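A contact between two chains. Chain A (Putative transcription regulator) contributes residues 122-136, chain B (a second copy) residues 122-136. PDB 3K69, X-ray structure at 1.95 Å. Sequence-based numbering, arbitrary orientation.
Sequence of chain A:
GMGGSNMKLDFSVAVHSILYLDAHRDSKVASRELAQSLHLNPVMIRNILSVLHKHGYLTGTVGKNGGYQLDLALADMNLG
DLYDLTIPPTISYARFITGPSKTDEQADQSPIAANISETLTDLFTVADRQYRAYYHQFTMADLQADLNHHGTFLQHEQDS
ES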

# COMPACT_ATOMS: atom_id res chain seq x y z
N ASP A 122 -2.70 -6.58 12.98
CA ASP A 122 -2.52 -7.90 12.40
C ASP A 122 -3.08 -7.97 10.95
O ASP A 122 -2.40 -8.47 10.05
CB ASP A 122 -3.18 -8.96 13.24
CG ASP A 122 -2.48 -9.20 14.58
OD1 ASP A 122 -1.36 -8.66 14.83
OD2 ASP A 122 -3.06 -9.97 15.39
N LEU A 123 -4.29 -7.46 10.77
CA LEU A 123 -4.92 -7.36 9.47
C LEU A 123 -4.00 -6.68 8.40
O LEU A 123 -3.73 -7.27 7.34
CB LEU A 123 -6.25 -6.63 9.59
CG LEU A 123 -7.11 -6.58 8.31
CD1 LEU A 123 -7.65 -7.95 7.89
CD2 LEU A 123 -8.24 -5.52 8.39
N PHE A 124 -3.56 -5.46 8.69
CA PHE A 124 -2.70 -4.66 7.80
C PHE A 124 -1.34 -5.34 7.56
O PHE A 124 -0.81 -5.30 6.45
CB PHE A 124 -2.43 -3.29 8.42
CG PHE A 124 -3.63 -2.40 8.53
CD1 PHE A 124 -4.70 -2.48 7.64
CD2 PHE A 124 -3.68 -1.42 9.49
CE1 PHE A 124 -5.81 -1.59 7.76
CE2 PHE A 124 -4.78 -0.55 9.62
CZ PHE A 124 -5.83 -0.64 8.73
N THR A 125 -0.79 -5.97 8.60
CA THR A 125 0.50 -6.67 8.47
C THR A 125 0.39 -7.90 7.58
O THR A 125 1.23 -8.11 6.70
CB THR A 125 1.11 -7.05 9.83
OG1 THR A 125 1.17 -5.87 10.65
CG2 THR A 125 2.52 -7.62 9.67
N VAL A 126 -0.62 -8.73 7.79
CA VAL A 126 -0.83 -9.87 6.91
C VAL A 126 -1.06 -9.42 5.45
O VAL A 126 -0.51 -10.01 4.50
CB VAL A 126 -1.99 -10.79 7.43
CG1 VAL A 126 -2.26 -11.90 6.46
CG2 VAL A 126 -1.61 -11.37 8.86
N ALA A 127 -1.90 -8.39 5.27
CA ALA A 127 -2.23 -7.87 3.95
C ALA A 127 -0.95 -7.38 3.31
O ALA A 127 -0.74 -7.62 2.14
CB ALA A 127 -3.28 -6.70 4.04
N ASP A 128 -0.11 -6.67 4.06
CA ASP A 128 1.13 -6.15 3.49
C ASP A 128 2.10 -7.30 3.07
O ASP A 128 2.76 -7.21 2.04
CB ASP A 128 1.81 -5.17 4.44
CG ASP A 128 3.02 -4.51 3.80
OD1 ASP A 128 2.82 -3.67 2.89
OD2 ASP A 128 4.14 -4.87 4.21
N ARG A 129 2.10 -8.41 3.80
CA ARG A 129 2.91 -9.56 3.38
C ARG A 129 2.41 -10.12 2.07
O ARG A 129 3.20 -10.49 1.23
CB ARG A 129 2.99 -10.64 4.47
CG ARG A 129 3.99 -10.25 5.52
CD ARG A 129 4.38 -11.39 6.38
NE ARG A 129 3.34 -11.75 7.34
CZ ARG A 129 3.31 -11.32 8.60
NH1 ARG A 129 4.20 -10.45 9.05
NH2 ARG A 129 2.34 -11.71 9.40
N GLN A 130 1.09 -10.16 1.88
CA GLN A 130 0.50 -10.66 0.63
C GLN A 130 0.87 -9.72 -0.53
O GLN A 130 1.23 -10.16 -1.62
CB GLN A 130 -1.01 -10.84 0.78
CG GLN A 130 -1.73 -11.16 -0.54
CD GLN A 130 -2.99 -12.00 -0.37
OE1 GLN A 130 -3.03 -12.91 0.48
NE2 GLN A 130 -4.04 -11.73 -1.21
N TYR A 131 0.88 -8.42 -0.27
CA TYR A 131 1.32 -7.43 -1.25
C TYR A 131 2.76 -7.64 -1.65
O TYR A 131 3.10 -7.69 -2.85
CB TYR A 131 1.12 -6.00 -0.70
CG TYR A 131 1.56 -4.88 -1.60
CD1 TYR A 131 0.88 -4.60 -2.75
CD2 TYR A 131 2.66 -4.07 -1.28
CE1 TYR A 131 1.27 -3.56 -3.59
CE2 TYR A 131 3.06 -3.06 -2.10
CZ TYR A 131 2.37 -2.81 -3.27
OH TYR A 131 2.73 -1.81 -4.15
N ARG A 132 3.63 -7.77 -0.64
CA ARG A 132 5.06 -7.87 -0.88
C ARG A 132 5.42 -9.19 -1.54
O ARG A 132 6.30 -9.20 -2.41
CB ARG A 132 5.84 -7.62 0.41
CG ARG A 132 5.81 -6.17 0.85
CD ARG A 132 6.42 -5.95 2.23
NE ARG A 132 6.29 -4.53 2.56
CZ ARG A 132 7.20 -3.60 2.31
NH1 ARG A 132 8.37 -3.91 1.76
NH2 ARG A 132 6.94 -2.34 2.64
N ALA A 133 4.69 -10.26 -1.22
CA ALA A 133 4.81 -11.59 -1.90
C ALA A 133 4.69 -11.46 -3.41
O ALA A 133 5.34 -12.20 -4.16
CB ALA A 133 3.74 -12.64 -1.35
N TYR A 134 3.86 -10.55 -3.88
CA TYR A 134 3.69 -10.36 -5.32
C TYR A 134 5.04 -10.07 -6.02
O TYR A 134 5.40 -10.74 -7.01
CB TYR A 134 2.67 -9.25 -5.65
CG TYR A 134 2.66 -8.90 -7.11
CD1 TYR A 134 2.05 -9.75 -8.04
CD2 TYR A 134 3.35 -7.81 -7.58
CE1 TYR A 134 2.09 -9.49 -9.37
CE2 TYR A 134 3.37 -7.52 -8.92
CZ TYR A 134 2.74 -8.37 -9.81
OH TYR A 134 2.77 -8.11 -11.15
N TYR A 135 5.79 -9.10 -5.50
CA TYR A 135 7.05 -8.70 -6.11
C TYR A 135 8.12 -9.79 -6.01
O TYR A 135 8.91 -9.93 -6.93
CB TYR A 135 7.56 -7.41 -5.49
CG TYR A 135 6.65 -6.21 -5.66
CD1 TYR A 135 6.72 -5.43 -6.80
CD2 TYR A 135 5.80 -5.81 -4.65
CE1 TYR A 135 5.96 -4.33 -6.93
CE2 TYR A 135 5.00 -4.71 -4.79
CZ TYR A 135 5.09 -3.97 -5.94
OH TYR A 135 4.35 -2.84 -6.12
N HIS A 136 8.08 -10.60 -4.95
CA HIS A 136 9.05 -11.69 -4.83
C HIS A 136 9.01 -12.78 -5.90
O HIS A 136 9.98 -13.54 -6.02
CB HIS A 136 9.00 -12.32 -3.42
CG HIS A 136 9.68 -11.48 -2.39
ND1 HIS A 136 11.03 -11.55 -2.15
CD2 HIS A 136 9.22 -10.45 -1.65
CE1 HIS A 136 11.36 -10.67 -1.22
NE2 HIS A 136 10.29 -9.97 -0.92
N ASP B 122 1.63 -0.97 -14.68
CA ASP B 122 1.07 -2.31 -14.70
C ASP B 122 1.49 -3.13 -13.45
O ASP B 122 0.66 -3.76 -12.80
CB ASP B 122 1.46 -3.05 -15.95
CG ASP B 122 0.80 -2.51 -17.22
OD1 ASP B 122 -0.11 -1.64 -17.15
OD2 ASP B 122 1.21 -2.99 -18.31
N LEU B 123 2.79 -3.09 -13.14
CA LEU B 123 3.34 -3.71 -11.96
C LEU B 123 2.57 -3.33 -10.65
O LEU B 123 2.09 -4.21 -9.93
CB LEU B 123 4.82 -3.38 -11.85
CG LEU B 123 5.59 -4.11 -10.72
CD1 LEU B 123 5.71 -5.61 -10.95
CD2 LEU B 123 6.96 -3.46 -10.41
N PHE B 124 2.49 -2.04 -10.38
CA PHE B 124 1.82 -1.48 -9.18
C PHE B 124 0.32 -1.81 -9.17
O PHE B 124 -0.24 -2.10 -8.12
CB PHE B 124 1.97 0.04 -9.15
CG PHE B 124 3.37 0.54 -8.94
CD1 PHE B 124 4.32 -0.19 -8.24
CD2 PHE B 124 3.73 1.77 -9.41
CE1 PHE B 124 5.63 0.33 -8.04
CE2 PHE B 124 5.03 2.29 -9.23
CZ PHE B 124 5.96 1.56 -8.53
N THR B 125 -0.32 -1.77 -10.34
CA THR B 125 -1.75 -2.10 -10.44
C THR B 125 -2.03 -3.56 -10.16
O THR B 125 -2.94 -3.89 -9.40
CB THR B 125 -2.36 -1.68 -11.80
OG1 THR B 125 -2.05 -0.30 -12.04
CG2 THR B 125 -3.88 -1.88 -11.81
N VAL B 126 -1.26 -4.46 -10.76
CA VAL B 126 -1.42 -5.87 -10.45
C VAL B 126 -1.16 -6.16 -8.96
O VAL B 126 -1.91 -6.93 -8.32
CB VAL B 126 -0.51 -6.76 -11.38
CG1 VAL B 126 -0.61 -8.21 -10.98
CG2 VAL B 126 -0.94 -6.57 -12.89
N ALA B 127 -0.09 -5.57 -8.41
CA ALA B 127 0.28 -5.76 -7.02
C ALA B 127 -0.85 -5.26 -6.15
O ALA B 127 -1.19 -5.91 -5.19
CB ALA B 127 1.62 -4.99 -6.67
N ASP B 128 -1.43 -4.11 -6.48
CA ASP B 128 -2.52 -3.57 -5.68
C ASP B 128 -3.78 -4.48 -5.73
O ASP B 128 -4.45 -4.66 -4.71
CB ASP B 128 -2.85 -2.13 -6.08
CG ASP B 128 -3.88 -1.51 -5.15
OD1 ASP B 128 -3.52 -1.22 -4.00
OD2 ASP B 128 -5.02 -1.35 -5.61
N ARG B 129 -4.04 -5.14 -6.85
CA ARG B 129 -5.15 -6.09 -6.90
C ARG B 129 -4.89 -7.27 -5.98
O ARG B 129 -5.80 -7.73 -5.33
CB ARG B 129 -5.45 -6.56 -8.34
CG ARG B 129 -6.24 -5.51 -9.07
CD ARG B 129 -6.86 -6.04 -10.30
NE ARG B 129 -5.90 -6.21 -11.38
CZ ARG B 129 -5.68 -5.32 -12.34
NH1 ARG B 129 -6.29 -4.15 -12.33
NH2 ARG B 129 -4.81 -5.58 -13.29
N GLN B 130 -3.64 -7.73 -5.91
CA GLN B 130 -3.28 -8.85 -5.02
C GLN B 130 -3.46 -8.42 -3.55
O GLN B 130 -3.98 -9.17 -2.73
CB GLN B 130 -1.87 -9.35 -5.33
CG GLN B 130 -1.34 -10.37 -4.31
CD GLN B 130 -0.34 -11.37 -4.89
OE1 GLN B 130 -0.49 -11.80 -6.04
NE2 GLN B 130 0.69 -11.75 -4.08
N TYR B 131 -3.11 -7.18 -3.24
CA TYR B 131 -3.33 -6.61 -1.91
C TYR B 131 -4.79 -6.58 -1.55
O TYR B 131 -5.20 -7.04 -0.46
CB TYR B 131 -2.72 -5.20 -1.83
CG TYR B 131 -2.90 -4.49 -0.51
CD1 TYR B 131 -2.24 -4.91 0.60
CD2 TYR B 131 -3.72 -3.36 -0.40
CE1 TYR B 131 -2.39 -4.26 1.83
CE2 TYR B 131 -3.89 -2.72 0.80
CZ TYR B 131 -3.22 -3.18 1.92
OH TYR B 131 -3.36 -2.59 3.16
N ARG B 132 -5.60 -6.04 -2.47
CA ARG B 132 -7.02 -5.85 -2.21
C ARG B 132 -7.76 -7.18 -2.14
O ARG B 132 -8.66 -7.32 -1.31
CB ARG B 132 -7.62 -4.88 -3.22
CG ARG B 132 -7.19 -3.45 -3.01
CD ARG B 132 -7.63 -2.52 -4.14
NE ARG B 132 -7.10 -1.18 -3.85
CZ ARG B 132 -7.75 -0.23 -3.17
NH1 ARG B 132 -8.99 -0.42 -2.73
NH2 ARG B 132 -7.14 0.92 -2.96
N ALA B 133 -7.32 -8.17 -2.93
CA ALA B 133 -7.83 -9.57 -2.87
C ALA B 133 -7.77 -10.13 -1.45
O ALA B 133 -8.64 -10.90 -1.04
CB ALA B 133 -7.05 -10.53 -3.87
N TYR B 134 -6.75 -9.75 -0.69
CA TYR B 134 -6.62 -10.24 0.69
C TYR B 134 -7.89 -9.92 1.52
O TYR B 134 -8.47 -10.82 2.16
CB TYR B 134 -5.37 -9.68 1.38
CG TYR B 134 -5.35 -10.00 2.86
CD1 TYR B 134 -5.05 -11.29 3.30
CD2 TYR B 134 -5.76 -9.06 3.79
CE1 TYR B 134 -5.10 -11.61 4.62
CE2 TYR B 134 -5.78 -9.37 5.12
CZ TYR B 134 -5.45 -10.65 5.53
OH TYR B 134 -5.50 -10.98 6.85
N TYR B 135 -8.32 -8.67 1.50
CA TYR B 135 -9.47 -8.24 2.30
C TYR B 135 -10.77 -8.85 1.82
O TYR B 135 -11.63 -9.15 2.63
CB TYR B 135 -9.58 -6.73 2.31
CG TYR B 135 -8.39 -5.99 2.91
CD1 TYR B 135 -8.32 -5.77 4.28
CD2 TYR B 135 -7.41 -5.45 2.12
CE1 TYR B 135 -7.30 -5.08 4.81
CE2 TYR B 135 -6.35 -4.76 2.66
CZ TYR B 135 -6.31 -4.59 4.02
OH TYR B 135 -5.31 -3.88 4.61
N HIS B 136 -10.90 -9.12 0.51
CA HIS B 136 -12.11 -9.76 0.00
C HIS B 136 -12.43 -11.16 0.51
O HIS B 136 -13.57 -11.62 0.35
CB HIS B 136 -12.15 -9.72 -1.54
CG HIS B 136 -12.51 -8.38 -2.08
ND1 HIS B 136 -13.82 -7.99 -2.25
CD2 HIS B 136 -11.76 -7.30 -2.34
CE1 HIS B 136 -13.84 -6.74 -2.70
NE2 HIS B 136 -12.61 -6.30 -2.74
O HOH W 1 -1.35 -3.03 4.95
O HOH W 2 0.79 -0.90 -5.84

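Two copies of one helix cross about an exact two-fold axis, nearly antiparallel at 147°, with axes only 8.2 Å apart. The axis passes where Y131(A) and Y131(B) meet, their CA atoms 4.8 Å apart, so each contact away from the Y131 pair occurs twice.

At this close approach a small residue meets large ones. A127(A) points toward the partner, and its CB lies 3.4 Å from both CE1 of Y131(B) and CD2 of Y134(B). The Y134(B) ring is a knob among L123(A), V126(A), A127(A) and Q130(A), one face over CA of A127(A) and its edge against L123(A), whose CD1 is 3.6 Å from CE2 of Y134(B). Y135(B) starts sideways but its ring reaches in, placing CE1 3.7 Å from CD2 of L123(A). At the centre, CB of Y131(A) packs 3.8 Å from CD1 of Y131(B).

The polar bonds are few and reciprocal. NE2 of Q130(A) donates to O of Q130(B) at 3.0 Å, a carbonyl that receives only a weak helical bond from Y134(B) N; the mate bond is identical.

The Y131 and Y135 hydroxyls are hydrogen-bonded: Y135(B) OH donates to Y131(B) OH at 2.8 Å, and a water O lies 2.7 Å from OH of Y131(B) and donates to O of F124(A) at 2.8 Å, so one water bridges the two chains.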